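Local coordinates for putative membrane protein (Yersinia pestis CO92, PDB 5TF3) that is of unknown function, a putative membrane protein of the DUF1198 family whose crystallised part folds as an all-helical domain, at residues E30-F39 / L98-L106. Numbering follows the deposited sequence. Where two conformers were deposited one is given.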
ATOM      1  N   GLU A  30       8.002   8.033   6.360  1.00 51.75           N
ATOM      2  CA  GLU A  30       7.614   9.065   5.413  1.00 52.18           C
ATOM      3  C   GLU A  30       6.167   9.506   5.576  1.00 53.64           C
ATOM      4  O   GLU A  30       5.662  10.247   4.729  1.00 60.94           O
ATOM      5  CB  GLU A  30       7.846   8.580   3.980  1.00 54.76           C
ATOM      6  CG  GLU A  30       9.246   8.045   3.738  1.00 60.21           C
ATOM      7  CD  GLU A  30       9.864   8.579   2.459  1.00 65.46           C
ATOM      8  OE1 GLU A  30       9.571   9.737   2.094  1.00 68.32           O
ATOM      9  OE2 GLU A  30      10.637   7.837   1.815  1.00 68.87           O
HETATM   10  N   MSE A  31       5.479   9.046   6.611  1.00 49.34           N
HETATM   11  CA  MSE A  31       4.202   9.640   6.960  1.00 44.69           C
HETATM   12  C   MSE A  31       4.455  10.674   8.045  1.00 45.65           C
HETATM   13  O   MSE A  31       5.365  10.511   8.850  1.00 48.51           O
HETATM   14  CB  MSE A  31       3.210   8.597   7.458  1.00 44.73           C
HETATM   15  CG  MSE A  31       2.754   7.601   6.428  1.00 41.44           C
HETATM   16 SE   MSE A  31       1.538   6.388   7.289  0.57 38.33          SE
HETATM   17  CE  MSE A  31       1.245   5.122   5.831  1.00 38.59           C
ATOM     18  N   GLY A  32       3.658  11.733   8.078  1.00 41.07           N
ATOM     19  CA  GLY A  32       3.754  12.686   9.162  1.00 46.19           C
ATOM     20  C   GLY A  32       3.306  12.086  10.481  1.00 42.54           C
ATOM     21  O   GLY A  32       2.700  11.011  10.526  1.00 37.85           O
ATOM     22  N   PRO A  33       3.591  12.776  11.589  1.00 46.10           N
ATOM     23  CA  PRO A  33       3.286  12.182  12.907  1.00 45.28           C
ATOM     24  C   PRO A  33       1.807  11.887  13.113  1.00 44.83           C
ATOM     25  O   PRO A  33       1.456  10.771  13.511  1.00 40.19           O
ATOM     26  CB  PRO A  33       3.810  13.233  13.897  1.00 51.95           C
ATOM     27  CG  PRO A  33       4.720  14.112  13.099  1.00 54.29           C
ATOM     28  CD  PRO A  33       4.205  14.104  11.698  1.00 48.13           C
ATOM     29  N   ARG A  34       0.918  12.848  12.835  1.00 44.88           N
ATOM     30  CA  ARG A  34      -0.507  12.578  13.011  1.00 44.29           C
ATOM     31  C   ARG A  34      -0.985  11.480  12.063  1.00 42.63           C
ATOM     32  O   ARG A  34      -1.709  10.560  12.469  1.00 41.58           O
ATOM     33  CB  ARG A  34      -1.321  13.853  12.811  1.00 47.89           C
ATOM     34  CG  ARG A  34      -2.801  13.611  12.999  1.00 55.20           C
ATOM     35  CD  ARG A  34      -3.575  14.879  13.286  1.00 61.48           C
ATOM     36  NE  ARG A  34      -3.716  15.763  12.133  1.00 63.16           N
ATOM     37  CZ  ARG A  34      -3.379  17.052  12.137  1.00 66.54           C
ATOM     38  NH1 ARG A  34      -2.874  17.610  13.234  1.00 64.70           N
ATOM     39  NH2 ARG A  34      -3.558  17.784  11.048  1.00 67.29           N
ATOM     40  N   GLN A  35      -0.573  11.556  10.793  1.00 40.76           N
ATOM     41  CA  GLN A  35      -0.924  10.519   9.821  1.00 40.20           C
ATOM     42  C   GLN A  35      -0.445   9.141  10.273  1.00 38.41           C
ATOM     43  O   GLN A  35      -1.165   8.139  10.120  1.00 36.82           O
ATOM     44  CB  GLN A  35      -0.334  10.868   8.449  1.00 38.77           C
ATOM     45  CG  GLN A  35      -0.868  12.158   7.809  1.00 48.16           C
ATOM     46  CD  GLN A  35      -0.149  13.425   8.271  1.00 55.48           C
ATOM     47  OE1 GLN A  35       0.728  13.380   9.138  1.00 52.10           O
ATOM     48  NE2 GLN A  35      -0.524  14.565   7.691  1.00 60.00           N
ATOM     49  N   THR A  36       0.779   9.056  10.801  1.00 42.43           N
ATOM     50  CA  THR A  36       1.278   7.769  11.291  1.00 42.35           C
ATOM     51  C   THR A  36       0.400   7.247  12.420  1.00 39.52           C
ATOM     52  O   THR A  36       0.005   6.076  12.425  1.00 37.32           O
ATOM     53  CB  THR A  36       2.730   7.899  11.767  1.00 46.19           C
ATOM     54  OG1 THR A  36       3.523   8.498  10.736  1.00 44.04           O
ATOM     55  CG2 THR A  36       3.315   6.526  12.109  1.00 44.71           C
ATOM     56  N   GLN A  37       0.074   8.116  13.386  1.00 38.78           N
ATOM     57  CA  GLN A  37      -0.733   7.702  14.532  1.00 39.36           C
ATOM     58  C   GLN A  37      -2.091   7.189  14.088  1.00 43.51           C
ATOM     59  O   GLN A  37      -2.568   6.156  14.579  1.00 40.03           O
ATOM     60  CB  GLN A  37      -0.901   8.868  15.511  1.00 41.72           C
ATOM     61  CG  GLN A  37       0.382   9.282  16.216  1.00 58.43           C
ATOM     62  CD  GLN A  37       0.225  10.604  16.971  1.00 67.10           C
ATOM     63  OE1 GLN A  37      -0.891  11.005  17.328  1.00 68.67           O
ATOM     64  NE2 GLN A  37       1.344  11.290  17.204  1.00 72.85           N
HETATM   65  N   MSE A  38      -2.732   7.895  13.157  0.55 40.39           N
HETATM   66  CA  MSE A  38      -4.016   7.477  12.604  0.55 41.30           C
HETATM   67  C   MSE A  38      -3.897   6.136  11.878  0.55 39.73           C
HETATM   68  O   MSE A  38      -4.747   5.255  12.038  0.55 40.15           O
HETATM   69  CB  MSE A  38      -4.561   8.565  11.663  0.55 43.48           C
HETATM   70  CG  MSE A  38      -4.740   9.935  12.353  0.55 49.29           C
HETATM   71 SE   MSE A  38      -4.931  11.503  11.160  0.55 66.63          SE
HETATM   72  CE  MSE A  38      -6.680  11.089  10.402  0.55 69.19           C
ATOM     73  N   PHE A  39      -2.828   5.977  11.088  1.00 37.34           N
ATOM     74  CA  PHE A  39      -2.648   4.738  10.338  1.00 35.53           C
ATOM     75  C   PHE A  39      -2.415   3.566  11.277  1.00 34.99           C
ATOM     76  O   PHE A  39      -3.002   2.492  11.106  1.00 35.63           O
ATOM     77  CB  PHE A  39      -1.486   4.873   9.354  1.00 36.15           C
ATOM     78  CG  PHE A  39      -1.170   3.604   8.617  1.00 41.90           C
ATOM     79  CD1 PHE A  39      -1.942   3.209   7.528  1.00 43.22           C
ATOM     80  CD2 PHE A  39      -0.110   2.806   9.007  1.00 43.89           C
ATOM     81  CE1 PHE A  39      -1.653   2.036   6.844  1.00 45.38           C
ATOM     82  CE2 PHE A  39       0.187   1.621   8.320  1.00 42.24           C
ATOM     83  CZ  PHE A  39      -0.587   1.244   7.239  1.00 41.12           C
ATOM     84  N   LEU A  98      -3.114   9.902  -0.740  1.00 53.39           N
ATOM     85  CA  LEU A  98      -2.994  11.357  -0.780  1.00 55.76           C
ATOM     86  C   LEU A  98      -3.132  11.976   0.601  1.00 65.77           C
ATOM     87  O   LEU A  98      -2.649  13.092   0.832  1.00 65.79           O
ATOM     88  CB  LEU A  98      -4.041  11.955  -1.721  1.00 58.00           C
ATOM     89  CG  LEU A  98      -3.679  11.774  -3.193  1.00 60.08           C
ATOM     90  CD1 LEU A  98      -4.714  12.389  -4.117  1.00 64.44           C
ATOM     91  CD2 LEU A  98      -2.301  12.355  -3.463  1.00 58.03           C
ATOM     92  N   PHE A  99      -3.807  11.299   1.527  1.00 60.55           N
ATOM     93  CA  PHE A  99      -3.790  11.817   2.885  1.00 63.81           C
ATOM     94  C   PHE A  99      -2.529  11.399   3.634  1.00 57.85           C
ATOM     95  O   PHE A  99      -1.800  12.245   4.162  1.00 58.79           O
ATOM     96  CB  PHE A  99      -4.992  11.357   3.685  1.00 68.32           C
ATOM     97  CG  PHE A  99      -4.809  11.599   5.154  1.00 71.31           C
ATOM     98  CD1 PHE A  99      -4.807  12.895   5.653  1.00 78.23           C
ATOM     99  CD2 PHE A  99      -4.546  10.561   6.019  1.00 65.36           C
ATOM    100  CE1 PHE A  99      -4.628  13.149   7.002  1.00 74.09           C
ATOM    101  CE2 PHE A  99      -4.363  10.807   7.376  1.00 72.27           C
ATOM    102  CZ  PHE A  99      -4.394  12.101   7.862  1.00 70.68           C
ATOM    103  N   TYR A 100      -2.282  10.086   3.723  1.00 55.26           N
ATOM    104  CA  TYR A 100      -1.253   9.600   4.643  1.00 56.42           C
ATOM    105  C   TYR A 100       0.121  10.138   4.278  1.00 56.20           C
ATOM    106  O   TYR A 100       0.959  10.354   5.168  1.00 53.66           O
ATOM    107  CB  TYR A 100      -1.248   8.072   4.682  1.00 53.98           C
ATOM    108  CG  TYR A 100      -2.401   7.471   5.463  1.00 57.54           C
ATOM    109  CD1 TYR A 100      -2.605   7.782   6.802  1.00 61.86           C
ATOM    110  CD2 TYR A 100      -3.281   6.582   4.860  1.00 62.59           C
ATOM    111  CE1 TYR A 100      -3.669   7.230   7.519  1.00 65.53           C
ATOM    112  CE2 TYR A 100      -4.333   6.016   5.565  1.00 64.95           C
ATOM    113  CZ  TYR A 100      -4.528   6.346   6.888  1.00 70.55           C
ATOM    114  OH  TYR A 100      -5.581   5.785   7.576  1.00 73.14           O
ATOM    115  N   PHE A 101       0.355  10.410   2.988  1.00 51.85           N
ATOM    116  CA  PHE A 101       1.618  10.971   2.522  1.00 56.99           C
ATOM    117  C   PHE A 101       1.488  12.448   2.131  1.00 58.23           C
ATOM    118  O   PHE A 101       2.243  12.947   1.293  1.00 56.19           O
ATOM    119  CB  PHE A 101       2.161  10.130   1.365  1.00 51.12           C
ATOM    120  CG  PHE A 101       2.311   8.670   1.711  1.00 47.31           C
ATOM    121  CD1 PHE A 101       3.276   8.257   2.622  1.00 47.44           C
ATOM    122  CD2 PHE A 101       1.468   7.716   1.157  1.00 45.63           C
ATOM    123  CE1 PHE A 101       3.413   6.917   2.961  1.00 47.77           C
ATOM    124  CE2 PHE A 101       1.595   6.378   1.483  1.00 46.80           C
ATOM    125  CZ  PHE A 101       2.570   5.974   2.385  1.00 45.70           C
ATOM    126  N   ALA A 102       0.565  13.165   2.771  1.00 64.18           N
ATOM    127  CA  ALA A 102       0.288  14.555   2.397  1.00 68.98           C
ATOM    128  C   ALA A 102       1.536  15.431   2.478  1.00 70.33           C
ATOM    129  O   ALA A 102       1.745  16.302   1.626  1.00 70.77           O
ATOM    130  CB  ALA A 102      -0.816  15.119   3.284  1.00 62.51           C
ATOM    131  N   GLU A 103       2.385  15.205   3.481  1.00 59.36           N
ATOM    132  CA  GLU A 103       3.588  16.017   3.644  1.00 68.19           C
ATOM    133  C   GLU A 103       4.577  15.858   2.493  1.00 69.10           C
ATOM    134  O   GLU A 103       5.463  16.708   2.332  1.00 72.46           O
ATOM    135  CB  GLU A 103       4.275  15.667   4.964  1.00 69.17           C
ATOM    136  CG  GLU A 103       3.447  16.006   6.193  1.00 74.53           C
ATOM    137  CD  GLU A 103       4.212  15.770   7.490  1.00 85.20           C
ATOM    138  OE1 GLU A 103       5.228  15.034   7.452  1.00 86.78           O
ATOM    139  OE2 GLU A 103       3.800  16.324   8.539  1.00 86.61           O
ATOM    140  N   LEU A 104       4.459  14.786   1.704  1.00 58.29           N
ATOM    141  CA  LEU A 104       5.298  14.582   0.530  1.00 59.02           C
ATOM    142  C   LEU A 104       4.849  15.405  -0.665  1.00 60.90           C
ATOM    143  O   LEU A 104       5.590  15.478  -1.651  1.00 66.90           O
ATOM    144  CB  LEU A 104       5.309  13.104   0.132  1.00 50.58           C
ATOM    145  CG  LEU A 104       5.775  12.156   1.227  1.00 48.92           C
ATOM    146  CD1 LEU A 104       5.910  10.731   0.686  1.00 50.91           C
ATOM    147  CD2 LEU A 104       7.091  12.654   1.748  1.00 51.49           C
ATOM    148  N   ASP A 105       3.650  15.988  -0.615  1.00 59.86           N
ATOM    149  CA  ASP A 105       3.158  16.881  -1.667  1.00 71.78           C
ATOM    150  C   ASP A 105       2.996  16.123  -2.986  1.00 69.82           C
ATOM    151  O   ASP A 105       3.464  16.557  -4.039  1.00 69.27           O
ATOM    152  CB  ASP A 105       4.088  18.087  -1.835  1.00 80.43           C
ATOM    153  CG  ASP A 105       3.338  19.399  -1.969  1.00 95.76           C
ATOM    154  OD1 ASP A 105       2.330  19.446  -2.707  1.00 96.05           O
ATOM    155  OD2 ASP A 105       3.767  20.387  -1.331  1.00102.21           O
ATOM    156  N   LEU A 106       2.338  14.969  -2.915  1.00 65.86           N
ATOM    157  CA  LEU A 106       2.218  14.108  -4.082  1.00 59.43           C
ATOM    158  C   LEU A 106       1.365  14.762  -5.164  1.00 57.40           C
ATOM    159  O   LEU A 106       0.437  15.527  -4.891  1.00 62.14           O
ATOM    160  CB  LEU A 106       1.609  12.760  -3.702  1.00 51.73           C
ATOM    161  CG  LEU A 106       2.371  11.893  -2.701  1.00 52.12           C
ATOM    162  CD1 LEU A 106       1.560  10.646  -2.412  1.00 52.31           C
ATOM    163  CD2 LEU A 106       3.761  11.543  -3.217  1.00 47.45           C
TER
HETATM  164  O   HOH W   1       2.654  12.817   5.437  1.00 42.19           O
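One water, gripped by three backbone groups, joins the N-cap of helix 33-45 to the C-terminal end of helix 91-100. It accepts from Gly-32 N at 3.0 Å and from Glu-103 N, and donates to Tyr-100 O, which illustrates how a solvent molecule can tie a helix N-cap to the last turn of one helix and the short 3-10 segment after it. Beside it, the carboxylate of Glu-103 comes up to Gly-32, OE1 lying 3.3 Å from the glycine CA. Aromatic rings make up much of the remaining interface. Phe-39, its CG swung opposite the backbone N (chi1 176°), turns its ring edge onto one face of Tyr-100, a T-shaped pair with centroids 5.5 Å apart and planes at 79°. The extended selenomethionine Met-31 runs between rings: CE sits over the centre of the Phe-39 face, CG lies 3.6 Å from Phe-101 CE1, and SE stands obliquely to Tyr-100 and Phe-101 in Met-aromatic contacts. Farther out, Gln-35 CG rests over the Phe-99 face in a CH-pi contact, 4.0 Å from the centroid. Leu-57 of helix 48-65 touches both Phe-39 and Tyr-100. Direct contact across the junction is thus largely dispersive, and its hydrogen bonding is relayed through water.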